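Local coordinates for beta-glucosidase (Streptococcus pyogenes, PDB 4B3L), which probably hydrolyses 6-phosphorylated beta-glycosides, acting as a family 1 glycoside hydrolase built on a TIM barrel, at residues I221-P226 / W246-F251; A305-P310 / Y321-L326. All coordinates share one frame; numbering follows the deposited sequence.

Contact 1: residues I221-P226 / W246-F251; sequences ILNLTP and WNNDLF
Leu222 meets Phe251 where the last part of strand 217-222, the fifth of a (beta/alpha)8 barrel of glycosyl hydrolase family 1, and the chain that follows pack on helix 234-257. In the apolar part the two leucine methyls divide their contacts, one lying against main chain and the other against the first side-chain carbon of the phenylalanine. Leu222 CD1 lies 3.7 Å from Phe251 C, while the other methyl, Leu222 CD2, is 3.8 Å from Phe251 CB. The two side chains cross at about a right angle. With chi1 at -83°, CG of Phe251 is anti to its own carbonyl carbon, and the ring leads away from the strand, leaving the start of the side chain to take the leucine.

The polar part is centred on Asn248, the residue whose CA comes closest to Leu224 (CA to CA 5.3 Å). Its carboxamide lies beside the backbone from Asn223 to Thr225; Asn248 CG is 3.9 Å from Leu224 CA. In the model the amide oxygen faces Thr225 O, another acceptor, and no hydrogen bond crosses between the segments; the orientation of the amide may be uncertain.

Neighbouring parts of the barrel close in on the loop. Asn223 ND2 is hydrogen-bonded to Glu164 OE1, and Leu224 packs on Ile348, Lys351 and Met352 of helix 343-355.

Within the loop, Asn223 OD1 accepts from Thr225 N in an Asx turn, although the modelled place of that oxygen is uncertain. The same threonine uses its hydroxyl: Thr225 OG1 donates to Pro226 O over 3.2 Å, approaching from 44° above the carbonyl plane.

Contact 2: residues A305-P310 / Y321-L326; sequences APDAIP and YYDPYL
Pro306 presses its ring against the peptide joining Tyr321 to Tyr322, and this is the tight part of the contact. Its CG lies 3.8 Å from Tyr321 C and equally far from Tyr322 N, so the ring meets main chain rather than either aromatic side chain. Both tyrosines turn the other way: Tyr322 packs on helix 234-257, and its hydroxyl bonds to Asn247, while Tyr321 reaches Asp271 through its hydroxyl.

The pairing spans the two ends of the long loop between strands 301-304 and 323-324, which run antiparallel in a small three-stranded mixed sheet. One hydrogen bond fastens it: Asp307 N donates to Asp323 OD2 at 3.0 Å, nearly straight at 169°. The donor stands above the carboxylate plane, 49° out of it. Asp323 CG is anti to its carbonyl carbon, which brings the carboxylate over Pro306 CA.

Towards solvent the contact loosens. Asp307 is exposed, its carboxylate turned 71° from that of Asp323, with the two OD2 atoms 4.0 Å apart. Lys304 forms a salt bridge with Asp307 OD2; the Asp307 N-H and the Lys304 ammonium probably both help to accommodate two carboxylates brought close together.

Overall arrangement
Contact 1 closes before contact 2 opens along the chain, and their centres lie about 20 Å apart on the same side of the molecule's centre. Contact 1 joins barrel strand 217-222 to helix 234-257, about 12 Å from the chain centre; contact 2, at about 27 Å, belongs to the periphery. Helix 234-257 links them: Asn247 ND2 probably hydrogen-bonds to Tyr322 OH over 2.9 Å, and Ala235 of the same helix meets Ala305. The small sheet of strands 227-229, 301-304 and 323-324 adds a second connection, since strand 227-229 directly follows segment 221-226. Helix 234-257 and the small sheet thus both connect the outer loop with the barrel.

Contact 1: residues I221-P226 / W246-F251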
loop_
_atom_site.group_PDB
_atom_site.type_symbol
_atom_site.label_atom_id
_atom_site.label_comp_id
_atom_site.label_asym_id
_atom_site.label_seq_id
_atom_site.Cartn_x
_atom_site.Cartn_y
_atom_site.Cartn_z
ATOM N N ILE A 221 -5.800 1.873 -2.655
ATOM C CA ILE A 221 -4.402 2.297 -2.768
ATOM C C ILE A 221 -3.676 1.459 -3.797
ATOM O O ILE A 221 -3.399 0.270 -3.597
ATOM C CB ILE A 221 -3.695 2.290 -1.413
ATOM C CG1 ILE A 221 -4.332 3.343 -0.527
ATOM C CG2 ILE A 221 -2.203 2.588 -1.566
ATOM C CD1 ILE A 221 -3.779 3.274 0.885
ATOM N N LEU A 222 -3.413 2.075 -4.927
ATOM C CA LEU A 222 -2.871 1.319 -6.035
ATOM C C LEU A 222 -1.484 1.763 -6.461
ATOM O O LEU A 222 -0.800 2.568 -5.786
ATOM C CB LEU A 222 -3.806 1.405 -7.211
ATOM C CG LEU A 222 -5.218 0.882 -6.946
ATOM C CD1 LEU A 222 -6.066 1.040 -8.188
ATOM C CD2 LEU A 222 -5.241 -0.574 -6.492
ATOM N N ASN A 223 -1.088 1.232 -7.610
ATOM C CA ASN A 223 0.173 1.590 -8.208
ATOM C C ASN A 223 -0.054 2.076 -9.621
ATOM O O ASN A 223 -0.965 1.605 -10.286
ATOM C CB ASN A 223 1.100 0.396 -8.218
ATOM C CG ASN A 223 2.534 0.815 -8.316
ATOM O OD1 ASN A 223 2.955 1.352 -9.339
ATOM N ND2 ASN A 223 3.292 0.614 -7.241
ATOM N N LEU A 224 0.776 2.994 -10.090
ATOM C CA LEU A 224 0.636 3.448 -11.473
ATOM C C LEU A 224 1.985 3.668 -12.128
ATOM O O LEU A 224 2.081 4.398 -13.115
ATOM C CB LEU A 224 -0.222 4.710 -11.553
ATOM C CG LEU A 224 -0.881 5.142 -12.873
ATOM C CD1 LEU A 224 -1.881 4.141 -13.456
ATOM C CD2 LEU A 224 -1.547 6.490 -12.635
ATOM N N THR A 225 3.021 3.017 -11.594
ATOM C CA THR A 225 4.374 3.300 -12.039
ATOM C C THR A 225 4.439 2.873 -13.492
ATOM O O THR A 225 3.944 1.822 -13.843
ATOM C CB THR A 225 5.475 2.560 -11.248
ATOM O OG1 THR A 225 5.890 1.422 -11.991
ATOM C CG2 THR A 225 5.039 2.118 -9.845
ATOM N N PRO A 226 5.025 3.696 -14.349
ATOM C CA PRO A 226 5.050 3.187 -15.722
ATOM C C PRO A 226 5.984 1.987 -15.892
ATOM O O PRO A 226 6.838 1.698 -15.048
ATOM C CB PRO A 226 5.532 4.397 -16.557
ATOM C CG PRO A 226 5.252 5.582 -15.682
ATOM C CD PRO A 226 5.433 5.106 -14.263
ATOM N N TRP A 246 -1.549 -5.496 -16.938
ATOM C CA TRP A 246 -1.588 -6.336 -15.766
ATOM C C TRP A 246 -1.322 -5.556 -14.504
ATOM O O TRP A 246 -2.160 -5.521 -13.584
ATOM C CB TRP A 246 -0.581 -7.438 -15.898
ATOM C CG TRP A 246 -0.492 -8.291 -14.656
ATOM C CD1 TRP A 246 0.560 -8.367 -13.758
ATOM C CD2 TRP A 246 -1.516 -9.232 -14.139
ATOM N NE1 TRP A 246 0.270 -9.254 -12.751
ATOM C CE2 TRP A 246 -0.959 -9.811 -12.927
ATOM C CE3 TRP A 246 -2.795 -9.599 -14.537
ATOM C CZ2 TRP A 246 -1.658 -10.757 -12.169
ATOM C CZ3 TRP A 246 -3.502 -10.522 -13.769
ATOM C CH2 TRP A 246 -2.937 -11.104 -12.616
ATOM N N ASN A 247 -0.144 -4.929 -14.457
ATOM C CA ASN A 247 0.386 -4.323 -13.223
ATOM C C ASN A 247 -0.365 -3.050 -12.745
ATOM O O ASN A 247 -0.391 -2.769 -11.567
ATOM C CB ASN A 247 1.894 -4.045 -13.358
ATOM C CG ASN A 247 2.751 -5.312 -13.310
ATOM O OD1 ASN A 247 2.826 -5.964 -12.281
ATOM N ND2 ASN A 247 3.436 -5.642 -14.427
ATOM N N ASN A 248 -0.944 -2.290 -13.666
ATOM C CA ASN A 248 -1.487 -0.978 -13.374
ATOM C C ASN A 248 -2.952 -0.915 -13.717
ATOM O O ASN A 248 -3.790 -0.515 -12.911
ATOM C CB ASN A 248 -0.774 0.065 -14.207
ATOM C CG ASN A 248 0.686 0.275 -13.777
ATOM O OD1 ASN A 248 1.370 1.103 -14.336
ATOM N ND2 ASN A 248 1.133 -0.437 -12.771
ATOM N N ASP A 249 -3.279 -1.382 -14.905
ATOM C CA ASP A 249 -4.584 -1.071 -15.448
ATOM C C ASP A 249 -5.707 -1.895 -14.867
ATOM O O ASP A 249 -6.796 -1.365 -14.622
ATOM C CB ASP A 249 -4.529 -1.153 -16.966
ATOM C CG ASP A 249 -3.554 -0.150 -17.573
ATOM O OD1 ASP A 249 -3.081 0.803 -16.876
ATOM O OD2 ASP A 249 -3.264 -0.318 -18.777
ATOM N N LEU A 250 -5.438 -3.179 -14.615
ATOM C CA LEU A 250 -6.446 -4.091 -14.077
ATOM C C LEU A 250 -7.176 -3.477 -12.899
ATOM O O LEU A 250 -8.393 -3.483 -12.870
ATOM C CB LEU A 250 -5.809 -5.370 -13.600
ATOM C CG LEU A 250 -6.688 -6.476 -13.043
ATOM C CD1 LEU A 250 -5.715 -7.522 -12.572
ATOM C CD2 LEU A 250 -7.653 -6.111 -11.921
ATOM N N PHE A 251 -6.438 -2.964 -11.920
ATOM C CA PHE A 251 -7.074 -2.490 -10.719
ATOM C C PHE A 251 -7.522 -1.053 -10.898
ATOM O O PHE A 251 -8.608 -0.648 -10.403
ATOM C CB PHE A 251 -6.141 -2.658 -9.538
ATOM C CG PHE A 251 -6.154 -4.038 -8.923
ATOM C CD1 PHE A 251 -7.322 -4.550 -8.327
ATOM C CD2 PHE A 251 -4.990 -4.788 -8.865
ATOM C CE1 PHE A 251 -7.341 -5.796 -7.721
ATOM C CE2 PHE A 251 -4.984 -6.036 -8.240
ATOM C CZ PHE A 251 -6.175 -6.546 -7.676
#

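Contact 2: residues A305-P310 / Y321-L326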
loop_
_atom_site.group_PDB
_atom_site.type_symbol
_atom_site.label_atom_id
_atom_site.label_comp_id
_atom_site.label_asym_id
_atom_site.label_seq_id
_atom_site.Cartn_x
_atom_site.Cartn_y
_atom_site.Cartn_z
ATOM N N ALA A 305 10.908 -7.012 -24.501
ATOM C CA ALA A 305 10.410 -8.286 -25.104
ATOM C C ALA A 305 11.163 -9.443 -24.463
ATOM O O ALA A 305 12.354 -9.317 -24.162
ATOM C CB ALA A 305 10.596 -8.295 -26.633
ATOM N N PRO A 306 10.467 -10.550 -24.216
ATOM C CA PRO A 306 11.074 -11.683 -23.521
ATOM C C PRO A 306 12.243 -12.227 -24.336
ATOM O O PRO A 306 12.108 -12.398 -25.551
ATOM C CB PRO A 306 9.949 -12.729 -23.505
ATOM C CG PRO A 306 8.675 -12.021 -23.865
ATOM C CD PRO A 306 9.022 -10.706 -24.496
ATOM N N ASP A 307 13.372 -12.529 -23.695
ATOM C CA ASP A 307 14.494 -13.201 -24.408
ATOM C C ASP A 307 14.167 -14.588 -24.941
ATOM O O ASP A 307 14.773 -15.045 -25.923
ATOM C CB ASP A 307 15.730 -13.322 -23.529
ATOM C CG ASP A 307 16.466 -12.022 -23.390
ATOM O OD1 ASP A 307 16.543 -11.258 -24.398
ATOM O OD2 ASP A 307 16.961 -11.765 -22.263
ATOM N N ALA A 308 13.181 -15.218 -24.295
ATOM C CA ALA A 308 12.831 -16.632 -24.452
ATOM C C ALA A 308 11.328 -16.791 -24.381
ATOM O O ALA A 308 10.722 -16.355 -23.441
ATOM C CB ALA A 308 13.474 -17.455 -23.345
ATOM N N ILE A 309 10.730 -17.423 -25.375
ATOM C CA ILE A 309 9.323 -17.763 -25.333
ATOM C C ILE A 309 9.177 -19.273 -25.124
ATOM O O ILE A 309 9.711 -20.068 -25.904
ATOM C CB ILE A 309 8.607 -17.331 -26.626
ATOM C CG1 ILE A 309 8.915 -15.858 -26.925
ATOM C CG2 ILE A 309 7.104 -17.571 -26.519
ATOM C CD1 ILE A 309 8.678 -15.442 -28.361
ATOM N N PRO A 310 8.470 -19.681 -24.053
ATOM C CA PRO A 310 8.420 -21.108 -23.714
ATOM C C PRO A 310 7.184 -21.739 -24.309
ATOM O O PRO A 310 6.199 -21.062 -24.483
ATOM C CB PRO A 310 8.331 -21.098 -22.177
ATOM C CG PRO A 310 8.250 -19.642 -21.764
ATOM C CD PRO A 310 7.865 -18.863 -22.990
ATOM N N TYR A 321 4.917 -12.310 -21.123
ATOM C CA TYR A 321 4.891 -11.276 -22.143
ATOM C C TYR A 321 5.934 -10.162 -22.005
ATOM O O TYR A 321 5.919 -9.197 -22.796
ATOM C CB TYR A 321 3.486 -10.719 -22.234
ATOM C CG TYR A 321 2.464 -11.800 -22.497
ATOM C CD1 TYR A 321 2.472 -12.526 -23.697
ATOM C CD2 TYR A 321 1.478 -12.090 -21.564
ATOM C CE1 TYR A 321 1.536 -13.524 -23.947
ATOM C CE2 TYR A 321 0.523 -13.073 -21.813
ATOM C CZ TYR A 321 0.557 -13.787 -23.006
ATOM O OH TYR A 321 -0.402 -14.759 -23.246
ATOM N N TYR A 322 6.843 -10.300 -21.031
ATOM C CA TYR A 322 7.899 -9.296 -20.818
ATOM C C TYR A 322 8.991 -9.803 -19.888
ATOM O O TYR A 322 8.754 -10.698 -19.062
ATOM C CB TYR A 322 7.337 -7.951 -20.266
ATOM C CG TYR A 322 6.609 -8.020 -18.919
ATOM C CD1 TYR A 322 7.304 -7.995 -17.700
ATOM C CD2 TYR A 322 5.217 -8.077 -18.871
ATOM C CE1 TYR A 322 6.629 -8.052 -16.479
ATOM C CE2 TYR A 322 4.531 -8.144 -17.662
ATOM C CZ TYR A 322 5.236 -8.135 -16.471
ATOM O OH TYR A 322 4.518 -8.220 -15.309
ATOM N N ASP A 323 10.176 -9.213 -20.029
ATOM C CA ASP A 323 11.279 -9.373 -19.093
ATOM C C ASP A 323 11.688 -8.030 -18.446
ATOM O O ASP A 323 11.533 -6.956 -19.043
ATOM C CB ASP A 323 12.508 -9.961 -19.813
ATOM C CG ASP A 323 12.418 -11.480 -20.024
ATOM O OD1 ASP A 323 11.471 -12.140 -19.485
ATOM O OD2 ASP A 323 13.308 -11.995 -20.743
ATOM N N PRO A 324 12.222 -8.088 -17.217
ATOM C CA PRO A 324 12.861 -6.890 -16.681
ATOM C C PRO A 324 13.959 -6.418 -17.636
ATOM O O PRO A 324 14.502 -7.245 -18.380
ATOM C CB PRO A 324 13.487 -7.393 -15.368
ATOM C CG PRO A 324 12.604 -8.547 -14.970
ATOM C CD PRO A 324 12.291 -9.228 -16.277
ATOM N N TYR A 325 14.262 -5.111 -17.609
ATOM C CA TYR A 325 15.354 -4.480 -18.378
ATOM C C TYR A 325 16.111 -3.498 -17.529
ATOM O O TYR A 325 15.497 -2.657 -16.906
ATOM C CB TYR A 325 14.799 -3.730 -19.587
ATOM C CG TYR A 325 15.785 -2.807 -20.258
ATOM C CD1 TYR A 325 16.849 -3.331 -21.049
ATOM C CD2 TYR A 325 15.661 -1.429 -20.159
ATOM C CE1 TYR A 325 17.767 -2.485 -21.697
ATOM C CE2 TYR A 325 16.562 -0.571 -20.780
ATOM C CZ TYR A 325 17.626 -1.106 -21.556
ATOM O OH TYR A 325 18.535 -0.278 -22.190
ATOM N N LEU A 326 17.440 -3.610 -17.493
ATOM C CA LEU A 326 18.291 -2.643 -16.794
ATOM C C LEU A 326 18.777 -1.603 -17.759
ATOM O O LEU A 326 19.215 -1.914 -18.877
ATOM C CB LEU A 326 19.539 -3.297 -16.172
ATOM C CG LEU A 326 19.575 -4.355 -15.029
ATOM C CD1 LEU A 326 18.430 -4.185 -14.011
ATOM C CD2 LEU A 326 19.675 -5.791 -15.582
#